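Local atomic coordinates of DNA polymerase III, beta subunit (Eubacterium rectale, PDB entry 3T0P), a protein that probably tethers DNA polymerases and other proteins to DNA as a ring-shaped head-to-tail dimeric sliding clamp, making replication processive. Residues F349-D352 against F357-L360; T142-A147 against I326-V331. All coordinates share one frame; numbering follows the deposited sequence.

Contact 1. Residues F349-D352 against F357-L360. With EDO (1,2-ethanediol), chain V.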
loop_
_atom_site.group_PDB
_atom_site.type_symbol
_atom_site.label_atom_id
_atom_site.label_comp_id
_atom_site.label_asym_id
_atom_site.label_seq_id
_atom_site.Cartn_x
_atom_site.Cartn_y
_atom_site.Cartn_z
ATOM N N PHE B 349 -17.644 -1.646 -29.751
ATOM C CA PHE B 349 -16.535 -2.604 -29.782
ATOM C C PHE B 349 -15.200 -1.907 -29.884
ATOM O O PHE B 349 -15.026 -1.032 -30.725
ATOM C CB PHE B 349 -16.654 -3.584 -30.960
ATOM C CG PHE B 349 -17.894 -4.437 -31.008
ATOM C CD1 PHE B 349 -19.060 -3.963 -31.596
ATOM C CD2 PHE B 349 -17.867 -5.756 -30.571
ATOM C CE1 PHE B 349 -20.206 -4.767 -31.666
ATOM C CE2 PHE B 349 -19.004 -6.570 -30.666
ATOM C CZ PHE B 349 -20.168 -6.068 -31.209
ATOM N N ILE B 350 -14.261 -2.300 -29.029
ATOM C CA ILE B 350 -12.874 -1.886 -29.111
ATOM C C ILE B 350 -12.164 -3.073 -29.750
ATOM O O ILE B 350 -12.157 -4.168 -29.170
ATOM C CB ILE B 350 -12.214 -1.446 -27.785
ATOM C CG1 ILE B 350 -13.144 -0.556 -26.925
ATOM C CG2 ILE B 350 -10.859 -0.779 -28.085
ATOM C CD1 ILE B 350 -12.524 -0.173 -25.486
ATOM N N LYS B 351 -11.694 -2.891 -30.993
ATOM C CA LYS B 351 -11.005 -3.944 -31.738
ATOM C C LYS B 351 -9.664 -3.469 -32.218
ATOM O O LYS B 351 -9.389 -2.266 -32.255
ATOM C CB LYS B 351 -11.833 -4.421 -32.942
ATOM C CG LYS B 351 -13.058 -5.227 -32.588
ATOM C CD LYS B 351 -13.595 -5.951 -33.821
ATOM C CE LYS B 351 -14.862 -6.731 -33.537
ATOM N NZ LYS B 351 -15.215 -7.680 -34.632
ATOM N N ASP B 352 -8.806 -4.418 -32.551
ATOM C CA ASP B 352 -7.481 -4.122 -33.094
ATOM C C ASP B 352 -7.395 -4.674 -34.509
ATOM O O ASP B 352 -8.188 -5.552 -34.902
ATOM C CB ASP B 352 -6.365 -4.697 -32.201
ATOM C CG ASP B 352 -6.241 -6.204 -32.251
ATOM O OD1 ASP B 352 -7.258 -6.892 -31.998
ATOM O OD2 ASP B 352 -5.137 -6.697 -32.564
ATOM N N PHE B 357 -7.770 -8.927 -29.886
ATOM C CA PHE B 357 -8.787 -8.718 -28.852
ATOM C C PHE B 357 -10.069 -8.103 -29.370
ATOM O O PHE B 357 -10.092 -7.488 -30.443
ATOM C CB PHE B 357 -8.231 -7.809 -27.725
ATOM C CG PHE B 357 -7.848 -6.399 -28.135
ATOM C CD1 PHE B 357 -8.828 -5.432 -28.380
ATOM C CD2 PHE B 357 -6.513 -6.030 -28.250
ATOM C CE1 PHE B 357 -8.477 -4.130 -28.770
ATOM C CE2 PHE B 357 -6.161 -4.723 -28.612
ATOM C CZ PHE B 357 -7.146 -3.779 -28.873
ATOM N N ILE B 358 -11.128 -8.241 -28.562
ATOM C CA ILE B 358 -12.438 -7.598 -28.742
ATOM C C ILE B 358 -12.967 -7.243 -27.372
ATOM O O ILE B 358 -13.153 -8.131 -26.544
ATOM C CB ILE B 358 -13.514 -8.387 -29.533
ATOM C CG1 ILE B 358 -13.001 -8.957 -30.864
ATOM C CG2 ILE B 358 -14.748 -7.471 -29.759
ATOM C CD1 ILE B 358 -14.016 -9.971 -31.582
ATOM N N TYR B 359 -13.153 -5.956 -27.112
ATOM C CA TYR B 359 -13.768 -5.486 -25.876
ATOM C C TYR B 359 -15.129 -4.903 -26.263
ATOM O O TYR B 359 -15.203 -3.960 -27.056
ATOM C CB TYR B 359 -12.882 -4.496 -25.098
ATOM C CG TYR B 359 -11.618 -5.142 -24.584
ATOM C CD1 TYR B 359 -11.615 -5.872 -23.402
ATOM C CD2 TYR B 359 -10.429 -5.061 -25.304
ATOM C CE1 TYR B 359 -10.467 -6.525 -22.959
ATOM C CE2 TYR B 359 -9.272 -5.691 -24.860
ATOM C CZ TYR B 359 -9.302 -6.446 -23.702
ATOM O OH TYR B 359 -8.151 -7.072 -23.271
ATOM N N LEU B 360 -16.199 -5.569 -25.828
ATOM C CA LEU B 360 -17.587 -5.147 -26.094
ATOM C C LEU B 360 -18.082 -4.454 -24.842
ATOM O O LEU B 360 -17.946 -5.010 -23.770
ATOM C CB LEU B 360 -18.461 -6.367 -26.450
ATOM C CG LEU B 360 -19.943 -6.151 -26.800
ATOM C CD1 LEU B 360 -20.493 -7.361 -27.496
ATOM C CD2 LEU B 360 -20.821 -5.917 -25.543
HETATM C C1 EDO V . -16.154 -4.414 -36.553
HETATM O O1 EDO V . -17.048 -5.128 -35.675
HETATM C C2 EDO V . -15.104 -5.352 -37.149
HETATM O O2 EDO V . -14.151 -4.625 -37.935
#
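A chi1 of 63° swings the Phe357 ring back across the end of 349-352, where the backbone carries Asp352 CB over one ring face and a chi1 of 72° turns the Asp352 carboxylate over the ring and OD1 toward Phe357 N. This closes an antiparallel beta hairpin, strands 348-351 and 357-361, in the C-terminal domain of the sliding clamp. The Asp352 CB sits 3.9 Å from the Phe357 ring centroid, a CH-pi contact, and the carboxylate stacks only 22° from the ring plane. Asp352 OD1 takes the backbone N of Phe357 at 3.0 Å, from above the carboxylate plane, while OD2 accepts the N of Lys356 in the connecting turn. Further along, Ile350 and Tyr359 form a hydrogen-bonded pair: Ile350 N reaches Tyr359 O at 2.7 Å, and Tyr359 N returns a bond to Ile350 O. That oxygen also lies at the Phe357 ring edge. On the face of Phe349 and Leu360, the extended Lys351 runs alongside Ile358, and its NZ makes a weak hydrogen bond to O1 of a 1,2-ethanediol probably from the crystallisation liquor. Beside them, the Phe349 ring turns its edge to Ile358, CD2 lying 3.7 Å from CG2.

Contact 2. Residues T142-A147 against I326-V331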
loop_
_atom_site.group_PDB
_atom_site.type_symbol
_atom_site.label_atom_id
_atom_site.label_comp_id
_atom_site.label_asym_id
_atom_site.label_seq_id
_atom_site.Cartn_x
_atom_site.Cartn_y
_atom_site.Cartn_z
ATOM N N THR B 142 -8.328 -9.782 -19.145
ATOM C CA THR B 142 -9.726 -10.226 -19.147
ATOM C C THR B 142 -10.383 -10.342 -17.769
ATOM O O THR B 142 -11.611 -10.279 -17.694
ATOM C CB THR B 142 -9.858 -11.627 -19.832
ATOM O OG1 THR B 142 -9.041 -12.569 -19.137
ATOM C CG2 THR B 142 -9.481 -11.619 -21.289
ATOM N N ILE B 143 -9.617 -10.603 -16.713
ATOM C CA ILE B 143 -10.151 -10.886 -15.367
ATOM C C ILE B 143 -11.058 -9.784 -14.780
ATOM O O ILE B 143 -11.965 -10.101 -14.003
ATOM C CB ILE B 143 -9.026 -11.275 -14.363
ATOM C CG1 ILE B 143 -9.555 -12.194 -13.234
ATOM C CG2 ILE B 143 -8.262 -10.054 -13.801
ATOM C CD1 ILE B 143 -10.067 -13.510 -13.681
ATOM N N PHE B 144 -10.838 -8.517 -15.155
ATOM C CA PHE B 144 -11.586 -7.387 -14.621
ATOM C C PHE B 144 -13.077 -7.415 -14.967
ATOM O O PHE B 144 -13.828 -6.691 -14.321
ATOM C CB PHE B 144 -10.974 -6.074 -15.128
ATOM C CG PHE B 144 -11.060 -5.898 -16.619
ATOM C CD1 PHE B 144 -12.226 -5.436 -17.214
ATOM C CD2 PHE B 144 -9.985 -6.226 -17.436
ATOM C CE1 PHE B 144 -12.326 -5.313 -18.599
ATOM C CE2 PHE B 144 -10.090 -6.110 -18.823
ATOM C CZ PHE B 144 -11.247 -5.624 -19.390
ATOM N N SER B 145 -13.507 -8.177 -16.004
ATOM C CA SER B 145 -14.914 -8.124 -16.400
ATOM C C SER B 145 -15.713 -9.394 -16.073
ATOM O O SER B 145 -16.769 -9.609 -16.650
ATOM C CB SER B 145 -15.068 -7.743 -17.868
ATOM O OG SER B 145 -14.231 -8.514 -18.699
ATOM N N ILE B 146 -15.270 -10.169 -15.073
ATOM C CA ILE B 146 -16.050 -11.282 -14.529
ATOM C C ILE B 146 -17.099 -10.647 -13.576
ATOM O O ILE B 146 -16.867 -9.534 -13.096
ATOM C CB ILE B 146 -15.156 -12.345 -13.818
ATOM C CG1 ILE B 146 -14.449 -11.751 -12.564
ATOM C CG2 ILE B 146 -14.171 -13.006 -14.801
ATOM C CD1 ILE B 146 -13.752 -12.777 -11.630
ATOM N N ALA B 147 -18.222 -11.322 -13.287
ATOM C CA ALA B 147 -19.218 -10.725 -12.388
ATOM C C ALA B 147 -18.684 -10.582 -10.954
ATOM O O ALA B 147 -17.939 -11.437 -10.481
ATOM C CB ALA B 147 -20.497 -11.532 -12.392
ATOM N N ILE B 326 -12.201 2.449 -18.828
ATOM C CA ILE B 326 -10.943 2.533 -18.095
ATOM C C ILE B 326 -10.375 1.103 -17.928
ATOM O O ILE B 326 -9.230 0.859 -18.315
ATOM C CB ILE B 326 -11.121 3.254 -16.743
ATOM C CG1 ILE B 326 -11.311 4.760 -16.945
ATOM C CG2 ILE B 326 -9.923 2.995 -15.823
ATOM C CD1 ILE B 326 -11.975 5.495 -15.782
ATOM N N ASP B 327 -11.193 0.155 -17.462
ATOM C CA ASP B 327 -10.739 -1.245 -17.287
ATOM C C ASP B 327 -10.160 -1.815 -18.570
ATOM O O ASP B 327 -9.075 -2.372 -18.522
ATOM C CB ASP B 327 -11.884 -2.165 -16.838
ATOM C CG ASP B 327 -12.407 -1.973 -15.444
ATOM O OD1 ASP B 327 -11.799 -1.170 -14.680
ATOM O OD2 ASP B 327 -13.449 -2.605 -15.109
ATOM N N ALA B 328 -10.855 -1.621 -19.730
ATOM C CA ALA B 328 -10.378 -2.167 -20.995
ATOM C C ALA B 328 -9.177 -1.401 -21.532
ATOM O O ALA B 328 -8.235 -2.030 -21.990
ATOM C CB ALA B 328 -11.502 -2.182 -22.036
ATOM N N LEU B 329 -9.197 -0.062 -21.491
ATOM C CA LEU B 329 -8.091 0.735 -22.023
ATOM C C LEU B 329 -6.800 0.509 -21.230
ATOM O O LEU B 329 -5.743 0.489 -21.847
ATOM C CB LEU B 329 -8.438 2.219 -22.108
ATOM C CG LEU B 329 -9.531 2.593 -23.105
ATOM C CD1 LEU B 329 -10.024 4.019 -22.864
ATOM C CD2 LEU B 329 -9.079 2.384 -24.551
ATOM N N ARG B 330 -6.879 0.287 -19.911
ATOM C CA ARG B 330 -5.718 -0.025 -19.042
ATOM C C ARG B 330 -4.958 -1.285 -19.472
ATOM O O ARG B 330 -3.790 -1.461 -19.116
ATOM C CB ARG B 330 -6.166 -0.241 -17.593
ATOM C CG ARG B 330 -6.281 1.047 -16.803
ATOM C CD ARG B 330 -6.592 0.739 -15.362
ATOM N NE ARG B 330 -6.826 1.955 -14.594
ATOM C CZ ARG B 330 -7.521 1.999 -13.467
ATOM N NH1 ARG B 330 -8.065 0.892 -12.968
ATOM N NH2 ARG B 330 -7.696 3.153 -12.834
ATOM N N VAL B 331 -5.625 -2.192 -20.216
ATOM C CA VAL B 331 -4.997 -3.469 -20.593
ATOM C C VAL B 331 -4.739 -3.547 -22.082
ATOM O O VAL B 331 -4.374 -4.616 -22.570
ATOM C CB VAL B 331 -5.783 -4.695 -20.070
ATOM C CG1 VAL B 331 -5.882 -4.643 -18.548
ATOM C CG2 VAL B 331 -7.168 -4.805 -20.702
#
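Phe144 and Asp327 pass each other head to tail, with the planes of ring and carboxylate 60° apart. The contact joins a loop following helix 132-140 of the central domain to helix 322-329 of the C-terminal domain and the residues that follow it, so it bridges two of the clamp's three domains. With CG placed between the backbone N and carbonyl carbon (chi1 64°), Phe144 directs its ring at the helix. On one side of the ring plane lie both Asp327 CB, 3.3 Å from Phe144 CD1, and Asp327 O, 3.9 Å above the plane and displaced toward the rim. The far end of the ring meets apolar groups: CZ approaches Ala328 CA, and CE2 is met by CG2 of Val331, whose side chain points back at the ring. No hydrogen bond crosses between the segments. The aspartate's OD2 instead forms salt bridges with Arg176 and Lys323; the Phe144 side chain also touches Arg176, placing this charged cluster next to the aromatic contact. Replacing Phe144 by alanine would remove the ring, and would probably leave Asp327 CB and Val331 CG2 without this neighbour and open a gap between loop and helix. Within the loop, Ser145 N is hydrogen-bonded to Thr142 O at 3.3 Å, across Ile143 and Phe144.

How the contacts relate
Contact 1 is the more buried and lies wholly inside the C-terminal domain, whereas contact 2 is partly buried and joins that domain to the central one. Backbone hydrogen bonds set the register of the hairpin; the loop and helix of contact 2 rely on van der Waals packing around a single phenylalanine. Tyr359 connects the two: its ring CE1 lies 3.8 Å from Phe144 CZ, its OH, hydrogen-bonded to Gln141 O and Arg180 NE, has Val331 CG2 merely packed beside it, and Ala328 rests against it. Strand 357-361 also pairs with strand 176-184 of the central domain, so the continuous sheet and the loop-to-helix packing of contact 2 span the same domain junction.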